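Local coordinates for probable alginate O-acetylase AlgJ (Pseudomonas putida, PDB 4O8V), which probably adds acetyl groups, within an inner membrane complex with AlgI and AlgF, to the O-2 and O-3 positions of mannuronate residues in alginate, at residues Q55-V61 with V269-P275; P100-M106 with V130-L135; L34-L39 with Y278-N283. One frame throughout, in Å; residues are numbered along the deposited sequence.

In the fold
From the N terminus, helix 31-51 comes first; its residues 34-39 wait until 278-283, almost at the end of the chain, to close contact 3, the outermost loop. Strand 55-61 follows and pairs with strand 269-275 in contact 1, which is nested inside contact 3. Contact 2 is nested in turn within contact 1, closing a short loop between 100-106 and 130-135. None of the loops cross. Contact 1 lies in the parallel sheet of the SGNH hydrolase-like domain. Contact 2 packs on its Val-57 and Ala-59 face, and contact 3 ties helix 31-51, on the other face, to the loop leaving strand 269-275, where Phe-274 touches Leu-279.

Contact 1. Residues Q55-V61 with V269-P275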
loop_
_atom_site.group_PDB
_atom_site.type_symbol
_atom_site.label_atom_id
_atom_site.label_comp_id
_atom_site.label_asym_id
_atom_site.label_seq_id
_atom_site.Cartn_x
_atom_site.Cartn_y
_atom_site.Cartn_z
ATOM N N GLN A 55 -11.829 9.855 9.484
ATOM C CA GLN A 55 -11.025 10.562 8.494
ATOM C C GLN A 55 -10.177 9.585 7.694
ATOM O O GLN A 55 -9.435 8.772 8.257
ATOM C CB GLN A 55 -10.114 11.603 9.154
ATOM C CG GLN A 55 -10.849 12.780 9.769
ATOM C CD GLN A 55 -11.464 13.702 8.727
ATOM O OE1 GLN A 55 -11.096 13.666 7.550
ATOM N NE2 GLN A 55 -12.402 14.537 9.157
ATOM N N LEU A 56 -10.285 9.675 6.376
ATOM C CA LEU A 56 -9.504 8.820 5.489
ATOM C C LEU A 56 -8.157 9.432 5.178
ATOM O O LEU A 56 -8.081 10.596 4.789
ATOM C CB LEU A 56 -10.245 8.580 4.186
ATOM C CG LEU A 56 -9.449 7.815 3.116
ATOM C CD1 LEU A 56 -8.992 6.423 3.606
ATOM C CD2 LEU A 56 -10.266 7.723 1.830
ATOM N N VAL A 57 -7.110 8.642 5.354
ATOM C CA VAL A 57 -5.789 9.018 4.879
ATOM C C VAL A 57 -5.363 7.942 3.874
ATOM O O VAL A 57 -5.053 6.788 4.235
ATOM C CB VAL A 57 -4.759 9.134 6.013
ATOM C CG1 VAL A 57 -3.382 9.525 5.436
ATOM C CG2 VAL A 57 -5.199 10.123 7.065
ATOM N N LEU A 58 -5.402 8.310 2.599
ATOM C CA LEU A 58 -5.069 7.390 1.522
ATOM C C LEU A 58 -3.561 7.347 1.390
ATOM O O LEU A 58 -2.931 8.398 1.344
ATOM C CB LEU A 58 -5.722 7.834 0.208
ATOM C CG LEU A 58 -5.491 6.954 -1.022
ATOM C CD1 LEU A 58 -6.091 5.547 -0.815
ATOM C CD2 LEU A 58 -6.105 7.625 -2.257
ATOM N N ALA A 59 -2.999 6.139 1.329
ATOM C CA ALA A 59 -1.544 5.970 1.237
ATOM C C ALA A 59 -1.208 5.336 -0.111
ATOM O O ALA A 59 -1.226 4.106 -0.267
ATOM C CB ALA A 59 -1.025 5.133 2.376
ATOM N N ILE A 60 -0.947 6.189 -1.099
ATOM C CA ILE A 60 -0.675 5.703 -2.461
ATOM C C ILE A 60 0.784 5.236 -2.521
ATOM O O ILE A 60 1.690 6.053 -2.421
ATOM C CB ILE A 60 -0.926 6.805 -3.532
ATOM C CG1 ILE A 60 -2.381 7.292 -3.498
ATOM C CG2 ILE A 60 -0.581 6.278 -4.956
ATOM C CD1 ILE A 60 -2.578 8.583 -4.308
ATOM N N VAL A 61 1.013 3.930 -2.653
ATOM C CA VAL A 61 2.393 3.417 -2.697
ATOM C C VAL A 61 2.935 3.499 -4.119
ATOM O O VAL A 61 2.343 2.972 -5.045
ATOM C CB VAL A 61 2.481 1.963 -2.216
ATOM C CG1 VAL A 61 3.968 1.537 -2.047
ATOM C CG2 VAL A 61 1.733 1.811 -0.890
ATOM N N VAL A 269 -9.273 7.728 12.515
ATOM C CA VAL A 269 -8.518 7.739 11.266
ATOM C C VAL A 269 -8.464 6.348 10.655
ATOM O O VAL A 269 -8.225 5.362 11.359
ATOM C CB VAL A 269 -7.060 8.259 11.496
ATOM C CG1 VAL A 269 -6.185 8.080 10.247
ATOM C CG2 VAL A 269 -7.072 9.703 11.930
ATOM N N VAL A 270 -8.695 6.270 9.346
ATOM C CA VAL A 270 -8.434 5.044 8.601
ATOM C C VAL A 270 -7.292 5.298 7.618
ATOM O O VAL A 270 -7.376 6.189 6.766
ATOM C CB VAL A 270 -9.668 4.551 7.840
ATOM C CG1 VAL A 270 -9.307 3.333 6.967
ATOM C CG2 VAL A 270 -10.800 4.223 8.804
ATOM N N VAL A 271 -6.219 4.533 7.759
ATOM C CA VAL A 271 -5.126 4.601 6.801
ATOM C C VAL A 271 -5.400 3.535 5.747
ATOM O O VAL A 271 -5.543 2.348 6.069
ATOM C CB VAL A 271 -3.754 4.360 7.465
ATOM C CG1 VAL A 271 -2.639 4.250 6.398
ATOM C CG2 VAL A 271 -3.435 5.441 8.449
ATOM N N TRP A 272 -5.493 3.958 4.488
ATOM C CA TRP A 272 -5.822 3.048 3.390
ATOM C C TRP A 272 -4.635 2.956 2.432
ATOM O O TRP A 272 -4.376 3.885 1.664
ATOM C CB TRP A 272 -7.049 3.543 2.635
ATOM C CG TRP A 272 -7.568 2.586 1.612
ATOM C CD1 TRP A 272 -7.134 1.303 1.369
ATOM C CD2 TRP A 272 -8.649 2.822 0.690
ATOM N NE1 TRP A 272 -7.876 0.736 0.361
ATOM C CE2 TRP A 272 -8.805 1.648 -0.080
ATOM C CE3 TRP A 272 -9.485 3.910 0.441
ATOM C CZ2 TRP A 272 -9.783 1.528 -1.087
ATOM C CZ3 TRP A 272 -10.454 3.800 -0.557
ATOM C CH2 TRP A 272 -10.590 2.611 -1.310
ATOM N N GLU A 273 -3.930 1.834 2.496
ATOM C CA GLU A 273 -2.754 1.599 1.660
ATOM C C GLU A 273 -3.189 1.018 0.305
ATOM O O GLU A 273 -3.884 -0.004 0.226
ATOM C CB GLU A 273 -1.770 0.691 2.400
ATOM C CG GLU A 273 -0.696 0.089 1.514
ATOM C CD GLU A 273 -1.014 -1.346 1.105
ATOM O OE1 GLU A 273 -1.355 -2.174 1.992
ATOM O OE2 GLU A 273 -0.896 -1.660 -0.101
ATOM N N PHE A 274 -2.804 1.716 -0.762
ATOM C CA PHE A 274 -3.335 1.503 -2.108
ATOM C C PHE A 274 -2.183 1.693 -3.103
ATOM O O PHE A 274 -1.882 2.817 -3.504
ATOM C CB PHE A 274 -4.490 2.497 -2.383
ATOM C CG PHE A 274 -5.394 2.113 -3.537
ATOM C CD1 PHE A 274 -4.872 1.811 -4.791
ATOM C CD2 PHE A 274 -6.789 2.052 -3.361
ATOM C CE1 PHE A 274 -5.725 1.474 -5.859
ATOM C CE2 PHE A 274 -7.643 1.696 -4.415
ATOM C CZ PHE A 274 -7.107 1.399 -5.666
ATOM N N PRO A 275 -1.511 0.602 -3.487
ATOM C CA PRO A 275 -0.380 0.746 -4.407
ATOM C C PRO A 275 -0.835 1.256 -5.792
ATOM O O PRO A 275 -1.914 0.880 -6.256
ATOM C CB PRO A 275 0.189 -0.686 -4.501
ATOM C CG PRO A 275 -0.289 -1.365 -3.213
ATOM C CD PRO A 275 -1.695 -0.787 -3.036
#
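Leu-56 and Leu-58 both close on Trp-272, from different directions, on one face of a parallel strand pair. Leu-56 brings CD1 to the edge of the indole, near the ring plane and 3.6 Å from Trp-272 CB. With chi1 at -179°, Leu-58 extends CG opposite its amide nitrogen, which carries CD1 over the neighbouring strand to 4.0 Å from Trp-272 CE3 and 3.8 Å from Phe-274 CB. A branched leucine suits this second place because one methyl can touch both aromatic residues. Beyond them, helix 31-51 covers the indole with Ile-42 and Val-45, and Trp-272 NE1 bonds to Pro-249 O. Replacing Trp-272 by an alanine would probably open a gap between the two leucines and helix 31-51 and leave Pro-249 O without this donor. The other face carries valines and Ala-59 beside the longer Glu-273: Val-57 CG2 meets Val-269 CG1 at 3.9 Å, and Val-61 CG2 lies against Glu-273 CG at 3.8 Å. Between the two faces, the backbone of Val-57 serves two partners, its N giving to Val-270 O at 2.8 Å and its O taking from Trp-272 N at 2.9 Å, the alternation of a parallel ladder. Glu-273 brings a buried carboxylate, bonded to Thr-217 and Ser-220, and its side chain lies about 7 Å from that of Ser-218, the probable nucleophile. Backbone bonds thus give the pair its direction, and apolar faces exclude water.

Contact 2. Residues P100-M106 with V130-L135; sequences PDLMAPM and VAAQAL
Leu-102 drives one methyl, CD2, into a notch on helix 125-141, where it lies 3.9 Å from Ala-134 CB and 3.9 Å from Leu-135 CG. Its CG stands anti to the carbonyl carbon (chi1 -60°) and the chain then runs extended, placing the branch between these two residues, with Ala-131 O also close to CD2. Alanine suits Ala-131 and Ala-134, since a lone methyl lets the leucine settle close to the helix backbone. Pro-100 packs on the same buried side, its CG 4.0 Å from Leu-135 CD2, the two side chains crossing at about a right angle. Met-106, a selenomethionine in this crystal, is buried as well and keeps its CG 4.2 Å from Val-130 CG1.

Toward solvent the contact is more open, through the partly exposed Pro-105, Ala-134 and Asp-101. Pro-105 still touches Ala-134 CB with its CG at 3.8 Å, while its CB is 3.9 Å from Val-130 CG1. A proline is tolerated in the first turn of a helix, where its missing N-H costs no bond, and its compact, puckered ring offers an apolar surface. Asp-101 turns away from helix 125-141: OD2 accepts from Ala-104 N at 2.8 Å on its syn side, a capping bond for the helix that follows, while OD1 bonds to Tyr-85 OH, outside the segment. Between the two segments themselves the attraction is wholly apolar, with no hydrogen bonds.

The inner side chains continue into the sheet. Pro-100 rests on Val-57, Leu-102 on Ala-59 and Leu-135 on both, all in strand 55-61, while helix 227-235 meets Leu-135 and Ala-132 through Phe-227; helix 125-141 is thereby packed between helix 103-109, strand 55-61 and helix 227-235.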
loop_
_atom_site.group_PDB
_atom_site.type_symbol
_atom_site.label_atom_id
_atom_site.label_comp_id
_atom_site.label_asym_id
_atom_site.label_seq_id
_atom_site.Cartn_x
_atom_site.Cartn_y
_atom_site.Cartn_z
ATOM N N PRO A 100 -1.221 11.942 1.316
ATOM C CA PRO A 100 0.143 12.460 1.485
ATOM C C PRO A 100 1.121 11.844 0.493
ATOM O O PRO A 100 0.997 10.683 0.103
ATOM C CB PRO A 100 0.493 12.057 2.923
ATOM C CG PRO A 100 -0.860 11.927 3.612
ATOM C CD PRO A 100 -1.752 11.340 2.554
ATOM N N ASP A 101 2.105 12.634 0.084
ATOM C CA ASP A 101 3.078 12.142 -0.882
ATOM C C ASP A 101 4.084 11.191 -0.245
ATOM O O ASP A 101 4.809 11.571 0.671
ATOM C CB ASP A 101 3.807 13.311 -1.530
ATOM C CG ASP A 101 4.806 12.845 -2.578
ATOM O OD1 ASP A 101 4.392 12.533 -3.711
ATOM O OD2 ASP A 101 5.996 12.761 -2.250
ATOM N N LEU A 102 4.120 9.951 -0.717
ATOM C CA LEU A 102 5.067 8.964 -0.190
ATOM C C LEU A 102 6.297 8.807 -1.090
ATOM O O LEU A 102 7.357 8.337 -0.652
ATOM C CB LEU A 102 4.399 7.609 -0.018
ATOM C CG LEU A 102 3.195 7.563 0.927
ATOM C CD1 LEU A 102 2.705 6.124 0.980
ATOM C CD2 LEU A 102 3.580 8.066 2.317
HETATM N N MSE A 103 6.153 9.181 -2.355
HETATM C CA MSE A 103 7.258 9.040 -3.302
HETATM C C MSE A 103 8.486 9.889 -2.917
HETATM O O MSE A 103 9.602 9.372 -2.883
HETATM C CB MSE A 103 6.784 9.410 -4.706
HETATM C CG MSE A 103 7.879 9.761 -5.669
HETATM SE SE MSE A 103 8.323 8.149 -6.622
ATOM N N ALA A 104 8.298 11.178 -2.623
ATOM C CA ALA A 104 9.459 12.022 -2.301
ATOM C C ALA A 104 10.241 11.499 -1.074
ATOM O O ALA A 104 11.463 11.351 -1.154
ATOM C CB ALA A 104 9.039 13.474 -2.097
ATOM N N PRO A 105 9.556 11.183 0.047
ATOM C CA PRO A 105 10.403 10.653 1.119
ATOM C C PRO A 105 11.016 9.281 0.823
ATOM O O PRO A 105 12.172 9.071 1.219
ATOM C CB PRO A 105 9.454 10.591 2.331
ATOM C CG PRO A 105 8.062 10.650 1.764
ATOM C CD PRO A 105 8.177 11.450 0.503
HETATM N N MSE A 106 10.308 8.366 0.156
HETATM C CA MSE A 106 10.944 7.077 -0.148
HETATM C C MSE A 106 12.165 7.261 -1.057
HETATM O O MSE A 106 13.193 6.610 -0.872
HETATM C CB MSE A 106 9.940 6.112 -0.769
HETATM C CG MSE A 106 8.928 5.699 0.268
HETATM SE SE MSE A 106 7.606 4.426 -0.415
HETATM C CE MSE A 106 8.704 2.770 -0.316
ATOM N N VAL A 130 9.728 4.593 6.531
ATOM C CA VAL A 130 9.738 5.911 5.909
ATOM C C VAL A 130 8.318 6.344 5.525
ATOM O O VAL A 130 7.902 7.480 5.825
ATOM C CB VAL A 130 10.663 5.927 4.669
ATOM C CG1 VAL A 130 10.493 7.221 3.885
ATOM C CG2 VAL A 130 12.102 5.747 5.114
ATOM N N ALA A 131 7.564 5.428 4.915
ATOM C CA ALA A 131 6.169 5.707 4.543
ATOM C C ALA A 131 5.335 6.005 5.790
ATOM O O ALA A 131 4.595 7.004 5.838
ATOM C CB ALA A 131 5.567 4.534 3.744
ATOM N N ALA A 132 5.459 5.177 6.821
ATOM C CA ALA A 132 4.729 5.436 8.072
ATOM C C ALA A 132 5.081 6.790 8.677
ATOM O O ALA A 132 4.209 7.488 9.213
ATOM C CB ALA A 132 4.993 4.334 9.093
ATOM N N GLN A 133 6.351 7.177 8.615
ATOM C CA GLN A 133 6.715 8.459 9.173
ATOM C C GLN A 133 6.108 9.619 8.383
ATOM O O GLN A 133 5.695 10.626 8.986
ATOM C CB GLN A 133 8.248 8.611 9.264
ATOM C CG GLN A 133 8.800 7.945 10.507
ATOM C CD GLN A 133 10.294 7.718 10.462
ATOM O OE1 GLN A 133 10.905 7.709 9.391
ATOM N NE2 GLN A 133 10.890 7.511 11.629
ATOM N N ALA A 134 6.099 9.509 7.057
ATOM C CA ALA A 134 5.493 10.541 6.223
ATOM C C ALA A 134 4.002 10.651 6.536
ATOM O O ALA A 134 3.458 11.747 6.617
ATOM C CB ALA A 134 5.687 10.239 4.731
ATOM N N LEU A 135 3.345 9.508 6.670
ATOM C CA LEU A 135 1.918 9.519 6.962
ATOM C C LEU A 135 1.659 10.137 8.348
ATOM O O LEU A 135 0.749 10.957 8.516
ATOM C CB LEU A 135 1.342 8.093 6.847
ATOM C CG LEU A 135 1.311 7.496 5.443
ATOM C CD1 LEU A 135 1.063 5.973 5.488
ATOM C CD2 LEU A 135 0.227 8.192 4.615
#

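Contact 3. Residues L34-L39 with Y278-N283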
loop_
_atom_site.group_PDB
_atom_site.type_symbol
_atom_site.label_atom_id
_atom_site.label_comp_id
_atom_site.label_asym_id
_atom_site.label_seq_id
_atom_site.Cartn_x
_atom_site.Cartn_y
_atom_site.Cartn_z
ATOM N N LEU A 34 -11.601 1.972 -16.224
ATOM C CA LEU A 34 -11.334 1.253 -14.983
ATOM C C LEU A 34 -10.822 2.208 -13.901
ATOM O O LEU A 34 -11.251 2.132 -12.744
ATOM C CB LEU A 34 -10.336 0.111 -15.208
ATOM C CG LEU A 34 -10.859 -1.177 -15.865
ATOM C CD1 LEU A 34 -9.739 -2.198 -16.014
ATOM C CD2 LEU A 34 -12.020 -1.763 -15.074
HETATM N N MSE A 35 -9.912 3.108 -14.266
HETATM C CA MSE A 35 -9.447 4.131 -13.318
HETATM C C MSE A 35 -10.581 5.039 -12.818
HETATM O O MSE A 35 -10.666 5.327 -11.611
HETATM C CB MSE A 35 -8.352 4.976 -13.951
HETATM C CG MSE A 35 -7.019 4.253 -14.015
HETATM SE SE MSE A 35 -5.721 5.322 -15.024
HETATM C CE MSE A 35 -6.123 7.073 -14.206
ATOM N N GLN A 36 -11.425 5.492 -13.746
ATOM C CA GLN A 36 -12.601 6.293 -13.409
ATOM C C GLN A 36 -13.446 5.552 -12.378
ATOM O O GLN A 36 -13.860 6.108 -11.355
ATOM C CB GLN A 36 -13.432 6.593 -14.669
ATOM C CG GLN A 36 -14.807 7.215 -14.410
ATOM C CD GLN A 36 -15.590 7.492 -15.691
ATOM O OE1 GLN A 36 -15.408 6.823 -16.711
ATOM N NE2 GLN A 36 -16.462 8.487 -15.639
ATOM N N GLU A 37 -13.666 4.272 -12.650
ATOM C CA GLU A 37 -14.588 3.465 -11.858
ATOM C C GLU A 37 -14.005 3.291 -10.447
ATOM O O GLU A 37 -14.682 3.545 -9.435
ATOM C CB GLU A 37 -14.830 2.127 -12.570
ATOM C CG GLU A 37 -16.149 1.447 -12.273
ATOM C CD GLU A 37 -17.397 2.294 -12.569
ATOM O OE1 GLU A 37 -17.374 3.168 -13.469
ATOM O OE2 GLU A 37 -18.420 2.067 -11.890
ATOM N N ASN A 38 -12.731 2.905 -10.380
ATOM C CA ASN A 38 -12.049 2.776 -9.096
ATOM C C ASN A 38 -11.998 4.095 -8.310
ATOM O O ASN A 38 -12.153 4.087 -7.089
ATOM C CB ASN A 38 -10.632 2.229 -9.278
ATOM C CG ASN A 38 -10.626 0.743 -9.556
ATOM O OD1 ASN A 38 -11.536 0.017 -9.137
ATOM N ND2 ASN A 38 -9.611 0.280 -10.285
ATOM N N LEU A 39 -11.789 5.224 -8.987
ATOM C CA LEU A 39 -11.772 6.506 -8.288
ATOM C C LEU A 39 -13.147 6.857 -7.715
ATOM O O LEU A 39 -13.239 7.456 -6.638
ATOM C CB LEU A 39 -11.312 7.622 -9.214
ATOM C CG LEU A 39 -9.814 7.557 -9.497
ATOM C CD1 LEU A 39 -9.460 8.276 -10.816
ATOM C CD2 LEU A 39 -9.010 8.118 -8.323
ATOM N N TYR A 278 -2.628 -0.711 -8.935
ATOM C CA TYR A 278 -3.984 -1.260 -8.836
ATOM C C TYR A 278 -5.060 -0.327 -9.380
ATOM O O TYR A 278 -6.191 -0.756 -9.584
ATOM C CB TYR A 278 -4.334 -1.605 -7.380
ATOM C CG TYR A 278 -3.613 -2.825 -6.848
ATOM C CD1 TYR A 278 -4.011 -4.113 -7.214
ATOM C CD2 TYR A 278 -2.526 -2.686 -5.994
ATOM C CE1 TYR A 278 -3.340 -5.232 -6.734
ATOM C CE2 TYR A 278 -1.852 -3.791 -5.514
ATOM C CZ TYR A 278 -2.261 -5.060 -5.880
ATOM O OH TYR A 278 -1.575 -6.153 -5.385
ATOM N N LEU A 279 -4.736 0.948 -9.587
ATOM C CA LEU A 279 -5.774 1.902 -10.001
ATOM C C LEU A 279 -6.387 1.547 -11.374
ATOM O O LEU A 279 -7.605 1.613 -11.541
ATOM C CB LEU A 279 -5.223 3.335 -10.025
ATOM C CG LEU A 279 -6.283 4.420 -10.288
ATOM C CD1 LEU A 279 -7.329 4.448 -9.192
ATOM C CD2 LEU A 279 -5.630 5.780 -10.432
ATOM N N PRO A 280 -5.559 1.143 -12.356
ATOM C CA PRO A 280 -6.241 0.782 -13.606
ATOM C C PRO A 280 -6.539 -0.711 -13.729
ATOM O O PRO A 280 -6.660 -1.205 -14.850
ATOM C CB PRO A 280 -5.250 1.230 -14.672
ATOM C CG PRO A 280 -3.903 1.044 -14.023
ATOM C CD PRO A 280 -4.101 1.297 -12.548
HETATM N N MSE A 281 -6.674 -1.402 -12.600
HETATM C CA MSE A 281 -6.984 -2.833 -12.598
HETATM C C MSE A 281 -8.420 -3.127 -12.172
HETATM O O MSE A 281 -8.985 -2.442 -11.323
HETATM C CB MSE A 281 -5.998 -3.589 -11.698
HETATM C CG MSE A 281 -4.584 -3.566 -12.251
HETATM SE SE MSE A 281 -3.236 -4.453 -11.094
HETATM C CE MSE A 281 -3.940 -6.274 -11.322
ATOM N N LYS A 282 -9.001 -4.172 -12.752
ATOM C CA LYS A 282 -10.392 -4.517 -12.452
ATOM C C LYS A 282 -10.522 -5.159 -11.084
ATOM O O LYS A 282 -9.685 -5.940 -10.661
ATOM C CB LYS A 282 -10.963 -5.442 -13.527
ATOM C CG LYS A 282 -12.446 -5.738 -13.366
ATOM C CD LYS A 282 -13.217 -5.373 -14.639
ATOM C CE LYS A 282 -14.646 -5.901 -14.624
ATOM N NZ LYS A 282 -14.706 -7.374 -14.842
ATOM N N ASN A 283 -11.572 -4.793 -10.366
ATOM C CA ASN A 283 -11.875 -5.438 -9.106
ATOM C C ASN A 283 -13.120 -6.265 -9.251
ATOM O O ASN A 283 -14.082 -5.838 -9.888
ATOM C CB ASN A 283 -12.045 -4.406 -8.009
ATOM C CG ASN A 283 -10.736 -3.819 -7.605
ATOM O OD1 ASN A 283 -9.888 -4.532 -7.094
ATOM N ND2 ASN A 283 -10.540 -2.542 -7.871
HETATM O O HOH W 1 -13.099 -2.171 -11.307
#
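With CG anti to its carbonyl carbon (chi1 -76°) and a small further twist (chi2 -28°), Asn-38 holds its amide out from helix 31-51 toward the turn at Leu-279 and Met-281. Its ND2 spends both hydrogens there, giving to Leu-279 O at 2.7 Å and to Met-281 O at 3.0 Å. Both acceptors lie in the plane of the Asn-38 amide, although the bond to Leu-279 O arrives from above that carbonyl's own plane. The other end of the amide takes part too: Asn-283 ND2 reaches Asn-38 OD1 at 3.0 Å, in the plane of its own amide but above the carbonyl plane of Asn-38, the two amides being turned 58° apart. A water joins Asn-283 N to this oxygen, the latter link weak. Asparagine fits because a short side chain carries donor and acceptor together, and three bonds fix its rotation.

Apolar groups flank this hydrogen-bonded amide. Met-35, a selenomethionine here, has its CG 3.6 Å from Pro-280 CB, the two side chains lying side by side, and crosses Leu-279 at about a right angle. Leu-279 sends CD1 between Leu-39 and the CB of Asn-38, coming 4.0 Å from Leu-39 CG. At the outer end Leu-34 CD2 touches Lys-282 CD at 3.8 Å, the two side chains crossing, while Leu-34 CD1 sits 3.4 Å from Pro-280 O, a buried carbonyl without a polar partner in the model.

Tyr-278 to Met-281 forms a type I turn, so the two carbonyls gripped by Asn-38 lie within it and just at its end. The side chain of Tyr-278 is about 6 Å from that of Ser-218, probably the nucleophile. One buried amide therefore ties the loop beyond strand 269-275 to helix 31-51 through directional bonds; apolar side chains cover the Leu-279 side, while the Asn-283 side admits a water.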